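Local coordinates for protein ATP-dependent RNA helicase HrpB (Escherichia coli, PDB 6EUD) that hydrolyses ATP to ADP and phosphate as a DExH-box RNA helicase able to bind single-stranded RNA, at residues T275-E279 with T280-I284; Q350-P353 with E354-S358; D382-V386 with V387-A391. All coordinates share one frame; numbering follows the deposited sequence.

How the contacts relate
The three contacts follow one another along the chain, and each is a local turn or helix start in which a carbonyl meets donors a few residues further on. Contact 1 lies by the nucleotide site: the side chain of S281 is about 5 Å from that of T32, a predicted ATP-binding residue. Its centre is about 19 Å from that of contact 2 and about 30 Å from that of contact 3. Contacts 2 and 3, with centres about 11 Å apart, pack directly together: L356 CD2 rests 3.3 Å from Q383 O, and P353 CG 3.4 Å from D382 OD2. Away from the annotated sites, both still reach R131, just beyond the DEFH box.

Contact 1. Residues T275-E279 with T280-I284; sequences TNIAE and TSLTI
The side chains of T280 and E279 run side by side, but their polar ends part company: T280 OG1 hydrogen-bonds to H129 NE2 of the DEFH box, while E279 OE1 forms a salt bridge with R323 on helix 317-325. At S281 the chain is pinned back on itself. The hydroxyl OG of S281 donates to I277 O at 2.6 Å, lying in the carbonyl plane on a lone pair, with a C=O...donor angle of 131°. A first torsion of 76° tucks OG between the S281 backbone N and carbonyl carbon, from where it can turn back to the preceding turn. Within 275-279, that turn has bonds of its own, A278 N donating to T275 O at 3.1 Å and E279 N to N276 O at 3.0 Å. Replacing S281 with an alanine would probably leave the I277 carbonyl without its hydroxyl mate and the turn less firmly held. L282 follows alongside I277: L282 CB sits 3.3 Å from I277 O, and L282 CD2 meets I277 CD1 at 3.6 Å, the two side chains pointing the same way. Further on, I284 sends its CD1 to 3.5 Å from A278 CB, continuing the apolar side that L282 and I284 also turn to L248 of strand 243-248. The sequence TNIAETSLTI matches motif V of the DEAH/RHA helicases; S281 O bonds to T32 OG1 of the predicted ATP site, consistent with a loop by which the second RecA-like domain faces the nucleotide.

Contact 2. Residues Q350-P353 with E354-S358; sequences QSEP and EILQS
The side chain of E352 crosses those of both L356 and Q357. Its CB lies 3.9 Å from Q357 OE1. The first torsion, -154°, sets CG roughly opposite the backbone N, and E352 CG meets L356 CB at 4.1 Å. Beyond it the chain stays extended, with E352 CD 4.0 Å from the same Q357 OE1, and brings the carboxylate up beside the Q357 amide, their planes 66° apart. E352 OE1 is 3.5 Å from Q357 OE1, a meeting of two acceptors rather than a bond; a long, weak ion pair links the same E352 oxygen to R300. OE2, at the tip, receives a weak bond from a water that also donates weakly to L356 O. The firmer grip belongs to the backbone: L356 N donates to P353 O at 3.1 Å. Next to it the P353 ring packs alongside L356, P353 CD to L356 CD1 at 3.9 Å. E354 O accepts from Q357 N and S358 OG on opposite faces of its plane, while the E354 carboxylate bonds to L133 N. The chemistry thus implies a turn held by main-chain bonds and proline-leucine packing; the links found for the E352 carboxylate, to water and R300, are weak.

Contact 3. Residues D382-V386 with V387-A391; sequences DQPPV and VNLLA
P385 O receives two backbone N-H groups from the first turn of helix 386-398. The bond from L389 N is the straighter, 3.0 Å long with an N-H...acceptor angle of 150°; that from N388 N, at 3.2 Å, is weak. One residue on, V386 O accepts from L390 N at 2.9 Å. P385 is at the N-cap position; a proline there has no side-chain acceptor with which to cap the first N-H groups.

Apolar contacts flank these bonds. P384 CB fits against the fork of L389, 3.8 Å from both CD1 and CD2 of that leucine. V386 and L390 run side by side, V386 CG1 to L390 CD2 at 3.7 Å; with CG1 anti to the V386 backbone N (chi1 -176°), that methyl faces along the helix to L390.

A van der Waals contact with a polar atom adds to these: P385 CG is 4.0 Å from N388 ND2, the two side chains crossing at a slant.

Ahead of the helix, D382 forms salt bridges with R131 and R166. P384 and P385 pack this lead-in on I355 and L356, while L389, N388 and A391 set the helix itself against L360 and against F301 of strand 287-302.

Contact 1. Residues T275-E279 with T280-I284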
loop_
_atom_site.group_PDB
_atom_site.type_symbol
_atom_site.label_atom_id
_atom_site.label_comp_id
_atom_site.label_asym_id
_atom_site.label_seq_id
_atom_site.Cartn_x
_atom_site.Cartn_y
_atom_site.Cartn_z
ATOM N N THR A 275 3.312 -25.857 -0.539
ATOM C CA THR A 275 2.861 -24.471 -0.627
ATOM C C THR A 275 2.529 -24.158 -2.078
ATOM O O THR A 275 2.739 -25.011 -2.947
ATOM C CB THR A 275 3.933 -23.505 -0.147
ATOM O OG1 THR A 275 5.076 -23.648 -0.996
ATOM C CG2 THR A 275 4.330 -23.820 1.283
ATOM N N ASN A 276 2.075 -22.936 -2.371
ATOM C CA ASN A 276 1.657 -22.628 -3.747
ATOM C C ASN A 276 2.794 -22.575 -4.780
ATOM O O ASN A 276 2.568 -22.243 -5.940
ATOM C CB ASN A 276 0.850 -21.324 -3.798
ATOM C CG ASN A 276 1.591 -20.143 -3.236
ATOM O OD1 ASN A 276 2.774 -20.224 -2.886
ATOM N ND2 ASN A 276 0.887 -19.021 -3.134
ATOM N N ILE A 277 4.002 -22.948 -4.383
ATOM C CA ILE A 277 5.052 -23.147 -5.371
ATOM C C ILE A 277 4.687 -24.313 -6.300
ATOM O O ILE A 277 5.224 -24.432 -7.401
ATOM C CB ILE A 277 6.407 -23.425 -4.718
ATOM C CG1 ILE A 277 6.455 -24.853 -4.177
ATOM C CG2 ILE A 277 6.654 -22.422 -3.604
ATOM C CD1 ILE A 277 7.845 -25.327 -3.866
ATOM N N ALA A 278 3.768 -25.170 -5.858
ATOM C CA ALA A 278 3.331 -26.288 -6.684
ATOM C C ALA A 278 2.204 -25.865 -7.632
ATOM O O ALA A 278 1.781 -26.632 -8.498
ATOM C CB ALA A 278 2.892 -27.452 -5.810
ATOM N N GLU A 279 1.740 -24.632 -7.474
ATOM C CA GLU A 279 0.596 -24.143 -8.229
ATOM C C GLU A 279 0.917 -23.927 -9.709
ATOM O O GLU A 279 0.094 -24.229 -10.574
ATOM C CB GLU A 279 0.073 -22.843 -7.606
ATOM C CG GLU A 279 -1.269 -22.368 -8.157
ATOM C CD GLU A 279 -1.709 -21.028 -7.578
ATOM O OE1 GLU A 279 -1.888 -20.932 -6.338
ATOM O OE2 GLU A 279 -1.876 -20.073 -8.375
ATOM N N THR A 280 2.103 -23.398 -10.002
ATOM C CA THR A 280 2.480 -23.080 -11.383
ATOM C C THR A 280 3.951 -23.360 -11.666
ATOM O O THR A 280 4.291 -23.784 -12.762
ATOM C CB THR A 280 2.210 -21.586 -11.748
ATOM O OG1 THR A 280 3.038 -20.734 -10.941
ATOM C CG2 THR A 280 0.747 -21.206 -11.558
ATOM N N SER A 281 4.813 -23.122 -10.678
ATOM C CA SER A 281 6.267 -23.162 -10.878
ATOM C C SER A 281 6.876 -24.556 -10.831
ATOM O O SER A 281 7.941 -24.807 -11.399
ATOM C CB SER A 281 6.967 -22.303 -9.828
ATOM O OG SER A 281 7.000 -22.958 -8.576
ATOM N N LEU A 282 6.205 -25.454 -10.129
ATOM C CA LEU A 282 6.733 -26.788 -9.913
ATOM C C LEU A 282 5.742 -27.820 -10.428
ATOM O O LEU A 282 4.528 -27.682 -10.243
ATOM C CB LEU A 282 7.027 -26.994 -8.428
ATOM C CG LEU A 282 8.163 -27.923 -8.027
ATOM C CD1 LEU A 282 9.366 -27.700 -8.918
ATOM C CD2 LEU A 282 8.519 -27.632 -6.584
ATOM N N THR A 283 6.261 -28.839 -11.094
ATOM C CA THR A 283 5.424 -29.900 -11.612
ATOM C C THR A 283 5.570 -31.169 -10.785
ATOM O O THR A 283 6.617 -31.815 -10.788
ATOM C CB THR A 283 5.746 -30.177 -13.086
ATOM O OG1 THR A 283 5.216 -29.110 -13.882
ATOM C CG2 THR A 283 5.147 -31.497 -13.548
ATOM N N ILE A 284 4.508 -31.506 -10.060
ATOM C CA ILE A 284 4.462 -32.738 -9.284
ATOM C C ILE A 284 3.770 -33.818 -10.112
ATOM O O ILE A 284 2.662 -33.619 -10.609
ATOM C CB ILE A 284 3.741 -32.544 -7.933
ATOM C CG1 ILE A 284 4.607 -31.730 -6.965
ATOM C CG2 ILE A 284 3.506 -33.868 -7.277
ATOM C CD1 ILE A 284 4.586 -30.252 -7.181
#

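Contact 2. Residues Q350-P353 with E354-S358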
loop_
_atom_site.group_PDB
_atom_site.type_symbol
_atom_site.label_atom_id
_atom_site.label_comp_id
_atom_site.label_asym_id
_atom_site.label_seq_id
_atom_site.Cartn_x
_atom_site.Cartn_y
_atom_site.Cartn_z
ATOM N N GLN A 350 -9.156 -12.612 -9.423
ATOM C CA GLN A 350 -7.721 -12.651 -9.688
ATOM C C GLN A 350 -6.915 -12.427 -8.416
ATOM O O GLN A 350 -7.426 -11.867 -7.445
ATOM C CB GLN A 350 -7.333 -11.584 -10.730
ATOM C CG GLN A 350 -8.073 -11.686 -12.065
ATOM C CD GLN A 350 -7.760 -12.989 -12.801
ATOM O OE1 GLN A 350 -6.658 -13.542 -12.666
ATOM N NE2 GLN A 350 -8.727 -13.483 -13.590
ATOM N N SER A 351 -5.655 -12.852 -8.423
ATOM C CA SER A 351 -4.763 -12.585 -7.292
ATOM C C SER A 351 -4.265 -11.135 -7.273
ATOM O O SER A 351 -4.120 -10.509 -8.306
ATOM C CB SER A 351 -3.568 -13.527 -7.329
ATOM O OG SER A 351 -4.014 -14.854 -7.212
ATOM N N GLU A 352 -4.011 -10.622 -6.082
ATOM C CA GLU A 352 -3.493 -9.285 -5.896
ATOM C C GLU A 352 -1.989 -9.261 -6.197
ATOM O O GLU A 352 -1.227 -9.989 -5.572
ATOM C CB GLU A 352 -3.765 -8.829 -4.468
ATOM C CG GLU A 352 -3.856 -7.327 -4.263
ATOM C CD GLU A 352 -4.268 -7.000 -2.839
ATOM O OE1 GLU A 352 -4.284 -7.942 -2.011
ATOM O OE2 GLU A 352 -4.575 -5.823 -2.550
ATOM N N PRO A 353 -1.566 -8.428 -7.161
ATOM C CA PRO A 353 -0.152 -8.251 -7.518
ATOM C C PRO A 353 0.640 -7.697 -6.329
ATOM O O PRO A 353 0.067 -6.935 -5.546
ATOM C CB PRO A 353 -0.193 -7.221 -8.662
ATOM C CG PRO A 353 -1.595 -7.214 -9.156
ATOM C CD PRO A 353 -2.453 -7.569 -7.967
ATOM N N GLU A 354 1.915 -8.051 -6.206
ATOM C CA GLU A 354 2.768 -7.591 -5.084
ATOM C C GLU A 354 2.881 -6.055 -4.996
ATOM O O GLU A 354 2.966 -5.493 -3.908
ATOM C CB GLU A 354 4.173 -8.221 -5.204
ATOM C CG GLU A 354 5.169 -7.809 -4.133
ATOM C CD GLU A 354 6.568 -8.411 -4.335
ATOM O OE1 GLU A 354 6.847 -8.971 -5.411
ATOM O OE2 GLU A 354 7.402 -8.322 -3.410
ATOM N N ILE A 355 2.836 -5.373 -6.136
ATOM C CA ILE A 355 2.934 -3.920 -6.136
ATOM C C ILE A 355 1.785 -3.245 -5.369
ATOM O O ILE A 355 1.926 -2.097 -4.916
ATOM C CB ILE A 355 2.995 -3.352 -7.591
ATOM C CG1 ILE A 355 3.403 -1.868 -7.574
ATOM C CG2 ILE A 355 1.672 -3.598 -8.346
ATOM C CD1 ILE A 355 3.748 -1.286 -8.944
ATOM N N LEU A 356 0.668 -3.948 -5.191
ATOM C CA LEU A 356 -0.460 -3.356 -4.481
ATOM C C LEU A 356 -0.398 -3.580 -2.972
ATOM O O LEU A 356 -1.090 -2.913 -2.223
ATOM C CB LEU A 356 -1.777 -3.893 -5.037
ATOM C CG LEU A 356 -1.974 -3.532 -6.516
ATOM C CD1 LEU A 356 -3.330 -3.926 -6.993
ATOM C CD2 LEU A 356 -1.748 -2.063 -6.770
ATOM N N GLN A 357 0.445 -4.494 -2.519
ATOM C CA GLN A 357 0.426 -4.858 -1.111
ATOM C C GLN A 357 1.763 -4.564 -0.404
ATOM O O GLN A 357 1.930 -4.887 0.768
ATOM C CB GLN A 357 0.028 -6.348 -0.978
ATOM C CG GLN A 357 0.870 -7.328 -1.836
ATOM C CD GLN A 357 0.233 -8.726 -2.060
ATOM O OE1 GLN A 357 -0.957 -8.951 -1.804
ATOM N NE2 GLN A 357 1.042 -9.660 -2.555
ATOM N N SER A 358 2.707 -3.931 -1.096
ATOM C CA SER A 358 4.049 -3.777 -0.526
ATOM C C SER A 358 4.553 -2.338 -0.322
ATOM O O SER A 358 4.069 -1.376 -0.928
ATOM C CB SER A 358 5.075 -4.531 -1.383
ATOM O OG SER A 358 5.340 -3.852 -2.591
HETATM O O HOH W 1 -2.670 -4.914 0.069
#

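Contact 3. Residues D382-V386 with V387-A391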
loop_
_atom_site.group_PDB
_atom_site.type_symbol
_atom_site.label_atom_id
_atom_site.label_comp_id
_atom_site.label_asym_id
_atom_site.label_seq_id
_atom_site.Cartn_x
_atom_site.Cartn_y
_atom_site.Cartn_z
ATOM N N ASP A 382 -0.546 -2.861 -13.011
ATOM C CA ASP A 382 -1.294 -2.264 -11.923
ATOM C C ASP A 382 -0.551 -1.054 -11.375
ATOM O O ASP A 382 0.614 -1.148 -10.992
ATOM C CB ASP A 382 -1.534 -3.283 -10.816
ATOM C CG ASP A 382 -2.575 -4.298 -11.190
ATOM O OD1 ASP A 382 -3.755 -4.089 -10.841
ATOM O OD2 ASP A 382 -2.216 -5.293 -11.843
ATOM N N GLN A 383 -1.230 0.087 -11.359
ATOM C CA GLN A 383 -0.647 1.319 -10.852
ATOM C C GLN A 383 -0.390 1.183 -9.364
ATOM O O GLN A 383 -1.208 0.608 -8.648
ATOM C CB GLN A 383 -1.570 2.512 -11.133
ATOM C CG GLN A 383 -1.598 2.967 -12.592
ATOM C CD GLN A 383 -0.475 3.937 -12.920
ATOM O OE1 GLN A 383 0.243 4.391 -12.028
ATOM N NE2 GLN A 383 -0.326 4.272 -14.203
ATOM N N PRO A 384 0.763 1.690 -8.898
ATOM C CA PRO A 384 1.063 1.692 -7.464
ATOM C C PRO A 384 -0.027 2.462 -6.713
ATOM O O PRO A 384 -0.440 3.519 -7.191
ATOM C CB PRO A 384 2.411 2.422 -7.375
ATOM C CG PRO A 384 2.986 2.378 -8.727
ATOM C CD PRO A 384 1.842 2.299 -9.698
ATOM N N PRO A 385 -0.489 1.940 -5.565
ATOM C CA PRO A 385 -1.564 2.568 -4.780
ATOM C C PRO A 385 -1.130 3.910 -4.199
ATOM O O PRO A 385 -0.027 4.014 -3.657
ATOM C CB PRO A 385 -1.824 1.567 -3.652
ATOM C CG PRO A 385 -1.184 0.272 -4.110
ATOM C CD PRO A 385 -0.030 0.670 -4.976
ATOM N N VAL A 386 -2.000 4.911 -4.300
ATOM C CA VAL A 386 -1.718 6.270 -3.846
ATOM C C VAL A 386 -1.291 6.307 -2.383
ATOM O O VAL A 386 -0.291 6.933 -2.042
ATOM C CB VAL A 386 -2.955 7.176 -4.044
ATOM C CG1 VAL A 386 -2.646 8.626 -3.658
ATOM C CG2 VAL A 386 -3.424 7.099 -5.481
ATOM N N VAL A 387 -2.049 5.622 -1.533
ATOM C CA VAL A 387 -1.764 5.524 -0.102
ATOM C C VAL A 387 -0.349 5.041 0.219
ATOM O O VAL A 387 0.304 5.580 1.109
ATOM C CB VAL A 387 -2.782 4.564 0.590
ATOM C CG1 VAL A 387 -2.352 4.208 2.029
ATOM C CG2 VAL A 387 -4.153 5.178 0.563
ATOM N N ASN A 388 0.115 4.015 -0.485
ATOM C CA ASN A 388 1.443 3.470 -0.225
ATOM C C ASN A 388 2.562 4.325 -0.844
ATOM O O ASN A 388 3.691 4.342 -0.335
ATOM C CB ASN A 388 1.520 2.036 -0.725
ATOM C CG ASN A 388 0.631 1.099 0.080
ATOM O OD1 ASN A 388 0.200 1.443 1.180
ATOM N ND2 ASN A 388 0.369 -0.089 -0.455
ATOM N N LEU A 389 2.238 5.054 -1.914
ATOM C CA LEU A 389 3.192 5.975 -2.514
ATOM C C LEU A 389 3.405 7.149 -1.583
ATOM O O LEU A 389 4.534 7.607 -1.397
ATOM C CB LEU A 389 2.707 6.462 -3.873
ATOM C CG LEU A 389 2.754 5.429 -4.999
ATOM C CD1 LEU A 389 2.061 5.978 -6.232
ATOM C CD2 LEU A 389 4.200 5.046 -5.326
ATOM N N LEU A 390 2.309 7.630 -0.996
ATOM C CA LEU A 390 2.363 8.706 -0.010
ATOM C C LEU A 390 3.156 8.274 1.207
ATOM O O LEU A 390 3.978 9.029 1.702
ATOM C CB LEU A 390 0.957 9.137 0.415
ATOM C CG LEU A 390 0.373 10.354 -0.300
ATOM C CD1 LEU A 390 1.211 11.600 0.000
ATOM C CD2 LEU A 390 0.239 10.137 -1.816
ATOM N N ALA A 391 2.901 7.062 1.703
ATOM C CA ALA A 391 3.680 6.537 2.826
ATOM C C ALA A 391 5.150 6.450 2.435
ATOM O O ALA A 391 6.007 6.846 3.218
ATOM C CB ALA A 391 3.156 5.173 3.281
#